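Local coordinates for protein ftsY (Mycoplasma mycoides, PDB 1ZU4) that is an SRP receptor FtsY, represented here by its NG fragment, in which an SRP54-type helical bundle is joined to a domain of the P-loop NTPase class, at residues A[39-44]-A[56-61]; A[128-133]-A[159-164]; A[142-147]-A[200-205]; A[173-178]-A[210-215]; A[242-247]-A[277-282]. One frame throughout, in Å; residues are numbered along the deposited sequence.

Contact 1 of 5, residues A[39-44]-A[56-61]; sequences ELEDVL and KVSNLV
Ser58 OG stands anti to its backbone N (chi1 -170°), which places the hydroxyl facing helix 34-46, while Glu41 holds CG beside its own backbone N and runs extended beyond it. The two meet in one short hydrogen bond: Ser58 OG donates to Glu41 OE2 at 2.7 Å, using the anti lone pair of that oxygen, the one turned away from OE1. The Glu41 chain also lies against the serine, with CG 3.7 Å from Ser58 CB. Beside this polar link the contact is aliphatic. The Leu44 and Val57 side chains cross obliquely, CD1 of Leu44 3.7 Å from CG1 of Val57, and Leu40 meets Val61 tip to tip, CD2 to CG1, at a looser 4.2 Å. The segment axes approach to 10.1 Å and run at 141°, so this is a roughly antiparallel helix pair of the helical bundle; Phe37 touches both Ser58 and Val61, and helix 71-87 packs on Val57 and Val61. Chemically, the buried serine hydroxyl is satisfied by a carboxylate reaching in from a partly exposed residue, so one hydrogen bond from a hydroxyl to a carboxylate borders a leucine-valine interface that is otherwise held by dispersion and exclusion of water.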
# COMPACT_ATOMS: atom_id res chain seq x y z
N GLU A 39 28.94 4.18 -10.15
CA GLU A 39 28.95 3.73 -8.76
C GLU A 39 27.59 4.03 -8.16
O GLU A 39 27.06 3.20 -7.46
CB GLU A 39 30.02 4.44 -7.92
CG GLU A 39 31.48 4.21 -8.33
CD GLU A 39 31.95 2.78 -8.16
OE1 GLU A 39 31.34 2.01 -7.38
OE2 GLU A 39 32.93 2.43 -8.84
N LEU A 40 27.04 5.22 -8.41
CA LEU A 40 25.74 5.54 -7.85
C LEU A 40 24.68 4.58 -8.35
O LEU A 40 23.82 4.09 -7.58
CB LEU A 40 25.37 6.99 -8.15
CG LEU A 40 23.90 7.39 -7.84
CD1 LEU A 40 23.70 7.47 -6.35
CD2 LEU A 40 23.55 8.74 -8.51
N GLU A 41 24.75 4.26 -9.64
CA GLU A 41 23.76 3.38 -10.28
C GLU A 41 23.80 2.03 -9.64
O GLU A 41 22.77 1.42 -9.40
CB GLU A 41 24.03 3.32 -11.80
CG GLU A 41 23.41 4.51 -12.51
CD GLU A 41 23.94 4.77 -13.91
OE1 GLU A 41 24.67 3.95 -14.52
OE2 GLU A 41 23.62 5.84 -14.40
N ASP A 42 25.00 1.56 -9.30
CA ASP A 42 25.11 0.32 -8.56
C ASP A 42 24.46 0.34 -7.17
O ASP A 42 23.73 -0.57 -6.79
CB ASP A 42 26.56 -0.18 -8.50
CG ASP A 42 26.62 -1.59 -8.04
OD1 ASP A 42 26.05 -2.47 -8.73
OD2 ASP A 42 27.19 -1.87 -6.95
N VAL A 43 24.64 1.41 -6.43
CA VAL A 43 23.88 1.59 -5.20
C VAL A 43 22.36 1.61 -5.43
O VAL A 43 21.63 0.98 -4.69
CB VAL A 43 24.31 2.86 -4.49
CG1 VAL A 43 23.37 3.18 -3.31
CG2 VAL A 43 25.78 2.77 -4.06
N LEU A 44 21.88 2.31 -6.46
CA LEU A 44 20.43 2.41 -6.67
C LEU A 44 19.88 1.05 -6.99
O LEU A 44 18.77 0.68 -6.56
CB LEU A 44 20.12 3.40 -7.81
CG LEU A 44 20.44 4.85 -7.41
CD1 LEU A 44 20.19 5.79 -8.54
CD2 LEU A 44 19.70 5.30 -6.14
N LYS A 56 16.02 6.46 -14.42
CA LYS A 56 15.33 7.74 -14.22
C LYS A 56 15.93 8.56 -13.05
O LYS A 56 16.15 9.76 -13.18
CB LYS A 56 13.82 7.51 -14.01
CG LYS A 56 13.00 8.81 -14.07
CD LYS A 56 11.50 8.61 -13.78
CE LYS A 56 10.73 8.20 -15.03
NZ LYS A 56 11.00 6.77 -15.35
N VAL A 57 16.26 7.91 -11.94
CA VAL A 57 16.82 8.62 -10.77
C VAL A 57 18.25 9.12 -11.06
O VAL A 57 18.58 10.27 -10.78
CB VAL A 57 16.74 7.75 -9.49
CG1 VAL A 57 17.55 8.38 -8.33
CG2 VAL A 57 15.28 7.64 -9.04
N SER A 58 19.09 8.25 -11.62
CA SER A 58 20.45 8.65 -12.02
C SER A 58 20.43 9.84 -12.97
O SER A 58 21.21 10.78 -12.79
CB SER A 58 21.17 7.49 -12.68
OG SER A 58 22.56 7.80 -12.86
N ASN A 59 19.54 9.82 -13.96
CA ASN A 59 19.46 10.94 -14.94
C ASN A 59 19.06 12.25 -14.30
O ASN A 59 19.66 13.28 -14.59
CB ASN A 59 18.54 10.62 -16.11
CG ASN A 59 19.16 9.66 -17.08
OD1 ASN A 59 18.45 9.01 -17.86
ND2 ASN A 59 20.48 9.53 -17.04
N LEU A 60 18.07 12.20 -13.42
CA LEU A 60 17.71 13.34 -12.59
C LEU A 60 18.84 13.91 -11.71
O LEU A 60 19.04 15.12 -11.68
CB LEU A 60 16.50 12.98 -11.73
CG LEU A 60 15.16 13.07 -12.48
CD1 LEU A 60 14.09 12.38 -11.65
CD2 LEU A 60 14.81 14.54 -12.86
N VAL A 61 19.56 13.04 -10.98
CA VAL A 61 20.71 13.47 -10.19
C VAL A 61 21.78 14.10 -11.14
O VAL A 61 22.31 15.17 -10.88
CB VAL A 61 21.36 12.32 -9.41
CG1 VAL A 61 22.68 12.80 -8.76
CG2 VAL A 61 20.41 11.77 -8.32

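Contact 2 of 5, residues A[128-133]-A[159-164]; sequences YYAELG and RLNNKV
Ala130 and Lys163 bring the two backbones closest, 5.7 Å between their CA atoms, where the last turn of helix 118-131 faces the tight turn leading into strand 164-167. Gly133 ends the helix in a Schellman motif, with positive phi (94°) and Gly133 N bonded back to Ala130 O at 3.0 Å. In the other segment, Asn161 to Val164 form a type I beta turn closed by Val164 N to Asn161 O, and Lys163 also pairs through its backbone with Val136 of strand 136-140. Among the side chains, the methyl of Ala130 is the central contact: its CB lies 3.5 Å from Asn161 CB and 3.6 Å from Val164 CG2, a fit with little slack. Lys163 bends at chi3 (-103°) and again at chi4, and its NZ donates to Ala130 O at 2.6 Å. The ammonium comes from above the carbonyl plane, 39° out of it, whereas Gly133 N reaches the same oxygen from the opposite face. On the way, Lys163 CE passes 4.1 Å from Gly133 CA. One carbonyl oxygen is thus gripped by two donors, one neutral and one cationic. A positive charge at the C-terminal end of a helix would probably be stabilised by the helix dipole, and the lysine adds a side-chain hydrogen bond to the backbone bonding of the Schellman turn.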
# COMPACT_ATOMS: atom_id res chain seq x y z
N TYR A 128 -8.57 3.07 11.81
CA TYR A 128 -8.09 4.36 11.32
C TYR A 128 -9.25 5.34 11.16
O TYR A 128 -9.15 6.52 11.58
CB TYR A 128 -7.34 4.19 9.99
CG TYR A 128 -6.82 5.46 9.34
CD1 TYR A 128 -5.51 5.91 9.56
CD2 TYR A 128 -7.63 6.18 8.45
CE1 TYR A 128 -5.05 7.10 8.90
CE2 TYR A 128 -7.19 7.33 7.84
CZ TYR A 128 -5.93 7.80 8.06
OH TYR A 128 -5.56 8.96 7.36
N TYR A 129 -10.35 4.88 10.55
CA TYR A 129 -11.51 5.76 10.37
C TYR A 129 -12.32 5.90 11.66
O TYR A 129 -12.85 6.99 11.95
CB TYR A 129 -12.37 5.31 9.17
CG TYR A 129 -11.65 5.64 7.91
CD1 TYR A 129 -10.92 4.67 7.21
CD2 TYR A 129 -11.61 6.95 7.45
CE1 TYR A 129 -10.19 4.97 6.07
CE2 TYR A 129 -10.86 7.29 6.30
CZ TYR A 129 -10.16 6.29 5.62
OH TYR A 129 -9.41 6.59 4.50
N ALA A 130 -12.40 4.82 12.43
CA ALA A 130 -13.17 4.84 13.69
C ALA A 130 -12.59 5.86 14.66
O ALA A 130 -13.34 6.62 15.28
CB ALA A 130 -13.23 3.44 14.34
N GLU A 131 -11.25 5.91 14.75
CA GLU A 131 -10.56 6.96 15.50
C GLU A 131 -10.79 8.39 14.97
O GLU A 131 -10.69 9.37 15.72
CB GLU A 131 -9.07 6.63 15.63
CG GLU A 131 -8.87 5.30 16.35
CD GLU A 131 -7.86 5.34 17.52
OE1 GLU A 131 -7.96 6.25 18.38
OE2 GLU A 131 -7.01 4.43 17.59
N LEU A 132 -11.13 8.52 13.70
CA LEU A 132 -11.41 9.84 13.14
C LEU A 132 -12.86 10.23 13.40
O LEU A 132 -13.31 11.29 12.95
CB LEU A 132 -11.03 9.91 11.65
CG LEU A 132 -9.52 9.81 11.35
CD1 LEU A 132 -9.24 9.56 9.87
CD2 LEU A 132 -8.84 11.10 11.83
N GLY A 133 -13.58 9.38 14.14
CA GLY A 133 -14.97 9.61 14.51
C GLY A 133 -16.05 9.00 13.63
O GLY A 133 -17.23 9.26 13.81
N ARG A 159 -9.33 -5.45 20.04
CA ARG A 159 -8.45 -4.34 19.61
C ARG A 159 -9.10 -3.15 18.91
O ARG A 159 -8.52 -2.08 18.85
CB ARG A 159 -7.28 -4.87 18.76
CG ARG A 159 -6.26 -5.67 19.55
CD ARG A 159 -5.50 -6.65 18.66
NE ARG A 159 -4.14 -6.17 18.41
CZ ARG A 159 -3.17 -6.90 17.87
NH1 ARG A 159 -3.39 -8.17 17.50
NH2 ARG A 159 -1.97 -6.35 17.70
N LEU A 160 -10.31 -3.33 18.38
CA LEU A 160 -10.92 -2.29 17.56
C LEU A 160 -11.82 -1.36 18.36
O LEU A 160 -12.50 -1.77 19.29
CB LEU A 160 -11.72 -2.90 16.40
CG LEU A 160 -11.00 -3.59 15.23
CD1 LEU A 160 -12.01 -4.10 14.23
CD2 LEU A 160 -10.05 -2.65 14.54
N ASN A 161 -11.81 -0.09 17.97
CA ASN A 161 -12.74 0.91 18.46
C ASN A 161 -14.22 0.46 18.47
O ASN A 161 -14.64 -0.35 17.64
CB ASN A 161 -12.56 2.13 17.57
CG ASN A 161 -13.08 3.39 18.20
OD1 ASN A 161 -12.35 4.07 18.94
ND2 ASN A 161 -14.34 3.72 17.91
N ASN A 162 -15.01 0.96 19.41
CA ASN A 162 -16.43 0.54 19.55
C ASN A 162 -17.32 0.92 18.34
O ASN A 162 -18.44 0.40 18.20
CB ASN A 162 -17.04 1.07 20.87
CG ASN A 162 -16.40 0.44 22.13
OD1 ASN A 162 -16.08 -0.77 22.16
ND2 ASN A 162 -16.22 1.25 23.17
N LYS A 163 -16.81 1.82 17.49
CA LYS A 163 -17.54 2.32 16.30
C LYS A 163 -17.34 1.46 15.06
O LYS A 163 -17.72 1.87 13.96
CB LYS A 163 -17.17 3.77 15.98
CG LYS A 163 -17.82 4.79 16.91
CD LYS A 163 -17.62 6.21 16.41
CE LYS A 163 -16.54 6.94 17.17
NZ LYS A 163 -15.22 6.28 17.00
N VAL A 164 -16.74 0.28 15.25
CA VAL A 164 -16.56 -0.71 14.19
C VAL A 164 -17.39 -1.95 14.48
O VAL A 164 -17.19 -2.62 15.51
CB VAL A 164 -15.11 -1.17 13.99
CG1 VAL A 164 -15.04 -2.17 12.81
CG2 VAL A 164 -14.13 0.01 13.79

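Contact 3 of 5, residues A[142-147]-A[200-205]; sequences DTFRAG and AGRLQN. Unlike the reference sequence in segment 142-147: Arg145 (reference Ser).
Asp142 and Ala200 make the nearest backbone approach, 4.6 Å from CA to CA, and the link between the two loops is by van der Waals contact, since no hydrogen bond spans them. The methyl of Ala200 is pressed against the Asp142 carboxylate: CB is 3.1 Å from OD1, and OD2 is 3.4 Å from Ala200 CA. Phe144 adds an apolar touch, its CB 4.3 Å from Ala200 CB. With CG anti to the backbone N (chi1 -179°), the Phe144 ring extends toward Arg202 and the two side chains cross at about a right angle, planes 62° apart; the modelled approach of ring and guanidinium is too close for its details to be trusted. Charged and polar interactions hold each loop internally. Arg145 NH1 lies 2.9 Å from Asp142 OD1 as a salt bridge of charges alone, because the oxygen sits well out of the guanidinium plane, and Arg145 also meets a bound sulfate ion. In the other loop Arg202 NH1 donates to Gln204 OE1 at 3.0 Å, nearly within the guanidinium plane. Asn114, in the probable P-loop, touches Asp142, Arg145 and Arg202. In the fold, 142-147 follows strand 136-140 and leads into helix 146-156, and 200-205 leads from strand 194-198, its neighbour in the sheet, to helix 206-221.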
# COMPACT_ATOMS: atom_id res chain seq x y z
N ASP A 142 -14.77 -12.71 2.72
CA ASP A 142 -13.84 -13.80 2.44
C ASP A 142 -14.35 -14.99 3.22
O ASP A 142 -13.92 -15.24 4.35
CB ASP A 142 -12.42 -13.45 2.87
CG ASP A 142 -11.39 -14.44 2.37
OD1 ASP A 142 -11.74 -15.61 2.05
OD2 ASP A 142 -10.21 -14.06 2.29
N THR A 143 -15.28 -15.71 2.61
CA THR A 143 -15.92 -16.87 3.23
C THR A 143 -15.17 -18.17 2.90
O THR A 143 -15.61 -19.24 3.31
CB THR A 143 -17.41 -17.00 2.79
OG1 THR A 143 -17.46 -17.23 1.37
CG2 THR A 143 -18.23 -15.74 3.10
N PHE A 144 -14.04 -18.09 2.17
CA PHE A 144 -13.33 -19.32 1.77
C PHE A 144 -12.85 -20.18 2.96
O PHE A 144 -12.73 -21.42 2.87
CB PHE A 144 -12.16 -19.08 0.80
CG PHE A 144 -11.48 -20.36 0.39
CD1 PHE A 144 -11.94 -21.10 -0.71
CD2 PHE A 144 -10.44 -20.90 1.18
CE1 PHE A 144 -11.35 -22.34 -1.05
CE2 PHE A 144 -9.85 -22.14 0.86
CZ PHE A 144 -10.31 -22.86 -0.26
N ARG A 145 -12.54 -19.51 4.07
CA ARG A 145 -12.27 -20.17 5.34
C ARG A 145 -12.74 -19.20 6.40
O ARG A 145 -12.46 -17.99 6.31
CB ARG A 145 -10.77 -20.45 5.52
CG ARG A 145 -9.91 -19.19 5.59
CD ARG A 145 -9.85 -18.55 4.23
NE ARG A 145 -8.87 -17.48 4.15
CZ ARG A 145 -8.60 -16.83 3.02
NH1 ARG A 145 -9.23 -17.14 1.89
NH2 ARG A 145 -7.69 -15.86 3.03
N ALA A 146 -13.46 -19.73 7.39
CA ALA A 146 -14.00 -18.86 8.43
C ALA A 146 -12.88 -18.32 9.30
O ALA A 146 -13.13 -17.51 10.19
CB ALA A 146 -15.06 -19.58 9.27
N GLY A 147 -11.64 -18.78 9.04
CA GLY A 147 -10.41 -18.26 9.67
C GLY A 147 -10.27 -16.75 9.54
O GLY A 147 -9.92 -16.07 10.52
N ALA A 200 -11.91 -12.80 -0.93
CA ALA A 200 -10.92 -13.86 -1.07
C ALA A 200 -10.19 -13.62 -2.39
O ALA A 200 -10.73 -12.96 -3.27
CB ALA A 200 -11.61 -15.24 -1.07
N GLY A 201 -8.99 -14.17 -2.52
CA GLY A 201 -8.30 -14.08 -3.79
C GLY A 201 -7.33 -15.20 -4.10
O GLY A 201 -6.42 -15.47 -3.32
N ARG A 202 -7.55 -15.83 -5.25
CA ARG A 202 -6.60 -16.78 -5.85
C ARG A 202 -6.66 -16.60 -7.36
O ARG A 202 -7.75 -16.67 -7.92
CB ARG A 202 -7.03 -18.22 -5.58
CG ARG A 202 -6.94 -18.75 -4.19
CD ARG A 202 -7.19 -20.22 -4.34
NE ARG A 202 -7.46 -20.91 -3.09
CZ ARG A 202 -7.91 -22.17 -3.02
NH1 ARG A 202 -8.15 -22.88 -4.13
NH2 ARG A 202 -8.11 -22.72 -1.83
N LEU A 203 -5.53 -16.40 -8.03
CA LEU A 203 -5.54 -16.38 -9.51
C LEU A 203 -6.26 -17.59 -10.13
O LEU A 203 -6.98 -17.45 -11.11
CB LEU A 203 -4.11 -16.30 -10.06
CG LEU A 203 -3.21 -15.10 -9.69
CD1 LEU A 203 -3.73 -13.75 -10.23
CD2 LEU A 203 -2.99 -15.03 -8.21
N GLN A 204 -6.10 -18.77 -9.51
CA GLN A 204 -6.72 -20.03 -9.94
C GLN A 204 -8.23 -19.92 -10.17
O GLN A 204 -8.76 -20.47 -11.16
CB GLN A 204 -6.50 -21.11 -8.87
CG GLN A 204 -7.21 -22.46 -9.17
CD GLN A 204 -7.67 -23.21 -7.92
OE1 GLN A 204 -8.43 -22.66 -7.10
NE2 GLN A 204 -7.24 -24.46 -7.77
N ASN A 205 -8.90 -19.25 -9.23
CA ASN A 205 -10.35 -19.09 -9.26
C ASN A 205 -10.77 -17.78 -9.96
O ASN A 205 -11.82 -17.23 -9.63
CB ASN A 205 -10.95 -19.06 -7.82
CG ASN A 205 -10.92 -20.43 -7.11
OD1 ASN A 205 -11.13 -21.50 -7.70
ND2 ASN A 205 -10.70 -20.37 -5.79

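Contact 4 of 5, residues A[173-178]-A[210-215]; sequences NADPAS and MAELEK
The N-terminus of helix 176-189 is the element at issue: Asp175 is its N-cap, and the side chains of Glu212 and Lys215 on helix 206-221 join that cap in a salt-bridge network. Asp175 OD1 accepts the capping bond from Ala177 N at 3.0 Å, met from above the carboxylate plane. Glu212 OE1 takes a second, weak bond from the same amide, 3.4 Å from Ala177 N. The aspartate CG is anti to its backbone N (chi1 -173°), which turns the acid toward helix 206-221. There its plane stands 78° from that of Glu212, and Asp175 OD1 comes within 2.6 Å of Glu212 OE1; so close a pair of oxygens suggests, without proving, that one acid holds a proton. Lys215 answers the negative charge: NZ meets Asp175 tip to tip and donates to OD2 at 2.9 Å, on the syn side, and it also lies 3.3 Å from Glu212 OE2. The Pro176 ring lies across the glutamate, CD 3.6 Å from Glu212 OE1, and Ala177 CB packs on Lys215 CB at 3.8 Å. The lysine and the positive end of the helix dipole would both help to offset two neighbouring acids. An aspartate just before a helix whose carboxylate accepts from a first-turn amide is an N-cap, here shared with a salt-bridge network from the adjacent helix of the alpha/beta domain.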
# COMPACT_ATOMS: atom_id res chain seq x y z
N ASN A 173 -19.04 -21.86 4.05
CA ASN A 173 -18.59 -21.51 2.69
C ASN A 173 -19.65 -20.74 1.86
O ASN A 173 -19.91 -21.07 0.69
CB ASN A 173 -18.07 -22.76 1.90
CG ASN A 173 -16.69 -23.27 2.38
OD1 ASN A 173 -15.68 -22.53 2.38
ND2 ASN A 173 -16.65 -24.54 2.77
N ALA A 174 -20.28 -19.74 2.48
CA ALA A 174 -21.43 -19.05 1.87
C ALA A 174 -21.03 -18.24 0.62
O ALA A 174 -19.86 -17.92 0.47
CB ALA A 174 -22.11 -18.14 2.93
N ASP A 175 -21.99 -17.91 -0.25
CA ASP A 175 -21.74 -16.99 -1.36
C ASP A 175 -21.32 -15.66 -0.73
O ASP A 175 -22.06 -15.10 0.11
CB ASP A 175 -22.98 -16.80 -2.23
CG ASP A 175 -22.71 -15.98 -3.51
OD1 ASP A 175 -21.72 -15.26 -3.56
OD2 ASP A 175 -23.51 -16.03 -4.48
N PRO A 176 -20.11 -15.18 -1.09
CA PRO A 176 -19.60 -13.88 -0.66
C PRO A 176 -20.58 -12.71 -0.86
O PRO A 176 -20.65 -11.83 0.01
CB PRO A 176 -18.35 -13.70 -1.52
CG PRO A 176 -17.85 -15.13 -1.78
CD PRO A 176 -19.14 -15.91 -1.94
N ALA A 177 -21.30 -12.69 -1.99
CA ALA A 177 -22.24 -11.61 -2.23
C ALA A 177 -23.33 -11.58 -1.21
O ALA A 177 -23.91 -10.54 -1.00
CB ALA A 177 -22.86 -11.66 -3.65
N SER A 178 -23.66 -12.71 -0.59
CA SER A 178 -24.78 -12.66 0.37
C SER A 178 -24.37 -11.89 1.62
O SER A 178 -25.17 -11.17 2.20
CB SER A 178 -25.33 -14.04 0.70
OG SER A 178 -24.36 -14.80 1.41
N MET A 210 -13.76 -12.88 -10.29
CA MET A 210 -14.39 -11.77 -11.06
C MET A 210 -15.93 -11.72 -10.98
O MET A 210 -16.50 -10.61 -10.79
CB MET A 210 -13.94 -11.80 -12.50
CG MET A 210 -12.48 -11.58 -12.56
SD MET A 210 -11.77 -11.61 -14.20
CE MET A 210 -12.13 -9.97 -14.81
N ALA A 211 -16.59 -12.89 -11.10
CA ALA A 211 -18.05 -12.97 -11.00
C ALA A 211 -18.56 -12.48 -9.66
O ALA A 211 -19.58 -11.79 -9.61
CB ALA A 211 -18.58 -14.43 -11.28
N GLU A 212 -17.87 -12.88 -8.59
CA GLU A 212 -18.26 -12.50 -7.25
C GLU A 212 -18.09 -10.99 -7.10
O GLU A 212 -18.97 -10.31 -6.53
CB GLU A 212 -17.42 -13.28 -6.21
CG GLU A 212 -17.90 -14.74 -5.96
CD GLU A 212 -19.37 -14.82 -5.49
OE1 GLU A 212 -19.85 -13.91 -4.79
OE2 GLU A 212 -20.08 -15.78 -5.82
N LEU A 213 -16.96 -10.46 -7.60
CA LEU A 213 -16.73 -9.01 -7.50
C LEU A 213 -17.81 -8.27 -8.25
O LEU A 213 -18.24 -7.20 -7.83
CB LEU A 213 -15.37 -8.63 -8.09
CG LEU A 213 -14.10 -9.07 -7.29
CD1 LEU A 213 -12.85 -8.66 -8.00
CD2 LEU A 213 -14.13 -8.45 -5.90
N GLU A 214 -18.27 -8.82 -9.38
CA GLU A 214 -19.29 -8.13 -10.13
C GLU A 214 -20.66 -8.25 -9.41
O GLU A 214 -21.40 -7.26 -9.30
CB GLU A 214 -19.29 -8.59 -11.62
CG GLU A 214 -20.41 -8.03 -12.45
CD GLU A 214 -20.29 -6.55 -12.76
OE1 GLU A 214 -19.17 -6.00 -12.62
OE2 GLU A 214 -21.32 -5.91 -13.12
N LYS A 215 -20.98 -9.42 -8.87
CA LYS A 215 -22.17 -9.51 -7.99
C LYS A 215 -22.13 -8.46 -6.89
O LYS A 215 -23.13 -7.76 -6.64
CB LYS A 215 -22.31 -10.88 -7.33
CG LYS A 215 -22.93 -11.89 -8.18
CD LYS A 215 -23.33 -13.11 -7.37
CE LYS A 215 -22.33 -14.24 -7.53
NZ LYS A 215 -23.01 -15.57 -7.35

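Contact 5 of 5, residues A[242-247]-A[277-282]; sequences NGVIQA and KELLNI
Leu280 sets its CD1 against the backbone of Val244, 3.6 Å from Val244 O, and overlaps the valine side chain as well, with Val244 CG1 at 3.8 Å from the same methyl. The two helices belong to successive beta-alpha-beta crossovers of the P-loop-type domain: helix 241-250 connects parallel strands 230-236 and 258-262, and helix 272-280 precedes strand 284-288. The side chains that meet are all aliphatic, some resting on backbone atoms; no hydrogen bond joins the segments, and the nearest CA pair, Val244 and Leu279, is 7.3 Å apart. Leu280 is the deeper of the two leucines. Its CG lies beside the backbone N (chi1 -74°), and its two methyls straddle a turn of the facing helix: CD1 serves Val244, and CD2 lies 3.8 Å from Ala247 CB. Ala247 in turn rests on Leu233 and Ile235 of strand 230-236, so this part of the contact lies next to the sheet. Leu279 works further out toward the surface, its CG anti to the backbone N (chi1 -156°). Its CB touches Val244 CG1 at 3.9 Å, and both leucines also touch Glu248 of helix 241-250. Ile245, though its CB points away from the other helix, still offers CG1 to Leu279. Between these two exposed residues the touch is made by one methyl, Leu279 CD2, 3.8 Å from Ile245 CA and 4.0 Å from Ile245 CG1.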
# COMPACT_ATOMS: atom_id res chain seq x y z
N ASN A 242 9.39 -9.71 -5.94
CA ASN A 242 8.52 -10.89 -6.04
C ASN A 242 7.06 -10.52 -5.85
O ASN A 242 6.22 -10.97 -6.60
CB ASN A 242 8.88 -11.99 -4.99
CG ASN A 242 10.28 -12.55 -5.16
OD1 ASN A 242 10.48 -13.71 -5.57
ND2 ASN A 242 11.25 -11.73 -4.89
N GLY A 243 6.79 -9.71 -4.82
CA GLY A 243 5.46 -9.29 -4.42
C GLY A 243 4.91 -8.28 -5.41
O GLY A 243 3.72 -8.29 -5.70
N VAL A 244 5.80 -7.45 -5.95
CA VAL A 244 5.44 -6.44 -6.97
C VAL A 244 4.92 -7.10 -8.24
O VAL A 244 3.86 -6.69 -8.80
CB VAL A 244 6.64 -5.49 -7.26
CG1 VAL A 244 6.31 -4.51 -8.32
CG2 VAL A 244 7.07 -4.74 -5.98
N ILE A 245 5.65 -8.11 -8.72
CA ILE A 245 5.22 -8.85 -9.93
C ILE A 245 3.88 -9.56 -9.69
O ILE A 245 2.96 -9.49 -10.51
CB ILE A 245 6.33 -9.83 -10.41
CG1 ILE A 245 7.56 -9.04 -10.90
CG2 ILE A 245 5.84 -10.84 -11.47
CD1 ILE A 245 8.87 -9.87 -10.76
N GLN A 246 3.74 -10.19 -8.53
CA GLN A 246 2.49 -10.85 -8.20
C GLN A 246 1.34 -9.86 -8.10
O GLN A 246 0.23 -10.18 -8.54
CB GLN A 246 2.64 -11.60 -6.87
CG GLN A 246 3.54 -12.81 -6.98
CD GLN A 246 2.74 -14.06 -7.21
OE1 GLN A 246 1.75 -14.29 -6.50
NE2 GLN A 246 3.15 -14.90 -8.18
N ALA A 247 1.59 -8.67 -7.53
CA ALA A 247 0.56 -7.64 -7.42
C ALA A 247 0.15 -7.17 -8.82
O ALA A 247 -1.02 -7.01 -9.07
CB ALA A 247 1.03 -6.46 -6.59
N LYS A 277 5.42 1.88 -8.30
CA LYS A 277 5.09 2.97 -9.21
C LYS A 277 5.43 2.58 -10.67
O LYS A 277 4.61 2.77 -11.55
CB LYS A 277 5.87 4.21 -8.75
CG LYS A 277 5.94 5.36 -9.72
CD LYS A 277 4.54 5.86 -9.99
CE LYS A 277 4.50 6.67 -11.27
NZ LYS A 277 5.74 7.51 -11.47
N GLU A 278 6.62 2.00 -10.91
CA GLU A 278 7.03 1.63 -12.28
C GLU A 278 6.20 0.47 -12.84
O GLU A 278 5.60 0.60 -13.90
CB GLU A 278 8.53 1.27 -12.34
CG GLU A 278 9.03 0.84 -13.73
CD GLU A 278 8.98 1.96 -14.72
OE1 GLU A 278 9.17 3.13 -14.34
OE2 GLU A 278 8.72 1.65 -15.89
N LEU A 279 6.16 -0.66 -12.13
CA LEU A 279 5.49 -1.82 -12.67
C LEU A 279 3.96 -1.70 -12.73
O LEU A 279 3.40 -2.11 -13.72
CB LEU A 279 5.87 -3.12 -11.95
CG LEU A 279 5.67 -4.37 -12.84
CD1 LEU A 279 6.75 -4.41 -13.94
CD2 LEU A 279 5.66 -5.68 -12.05
N LEU A 280 3.32 -1.18 -11.68
CA LEU A 280 1.85 -1.17 -11.55
C LEU A 280 1.23 0.11 -12.00
O LEU A 280 0.15 0.08 -12.51
CB LEU A 280 1.36 -1.45 -10.09
CG LEU A 280 1.50 -2.94 -9.66
CD1 LEU A 280 2.89 -3.24 -9.19
CD2 LEU A 280 0.51 -3.28 -8.55
N ASN A 281 1.94 1.22 -11.80
CA ASN A 281 1.45 2.55 -12.07
C ASN A 281 0.15 2.83 -11.33
O ASN A 281 -0.82 3.39 -11.91
CB ASN A 281 1.23 2.76 -13.58
CG ASN A 281 1.12 4.19 -13.94
OD1 ASN A 281 1.64 5.06 -13.23
ND2 ASN A 281 0.41 4.47 -15.05
N ILE A 282 0.10 2.37 -10.07
CA ILE A 282 -1.07 2.55 -9.23
C ILE A 282 -0.55 3.20 -7.94
O ILE A 282 0.48 2.78 -7.44
CB ILE A 282 -1.78 1.20 -8.87
CG1 ILE A 282 -2.39 0.52 -10.09
CG2 ILE A 282 -2.87 1.41 -7.83
CD1 ILE A 282 -2.59 -0.99 -9.94

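In the fold
From the N terminus, contact 1 closes a short hairpin of helices 34-46 and 51-64 in the helical bundle before any other contact opens. Within the P-loop-type domain, contact 2 brings the end of helix 118-131 to the approach to edge strand 164-167. Contact 3 crosses it, opening inside that loop and closing beyond it; contact 4 crosses contact 3 in the same way but follows contact 2 in series. Contacts 3 and 4 touch, with Thr143 OG1 2.7 Å from Ala174 O. Contact 5 comes last, in series, joining two later helices. Its Glu278 approaches Lys56 of contact 1, so bundle and P-loop-type domain meet there, whereas the centres of contacts 1 and 4 are 46 Å apart.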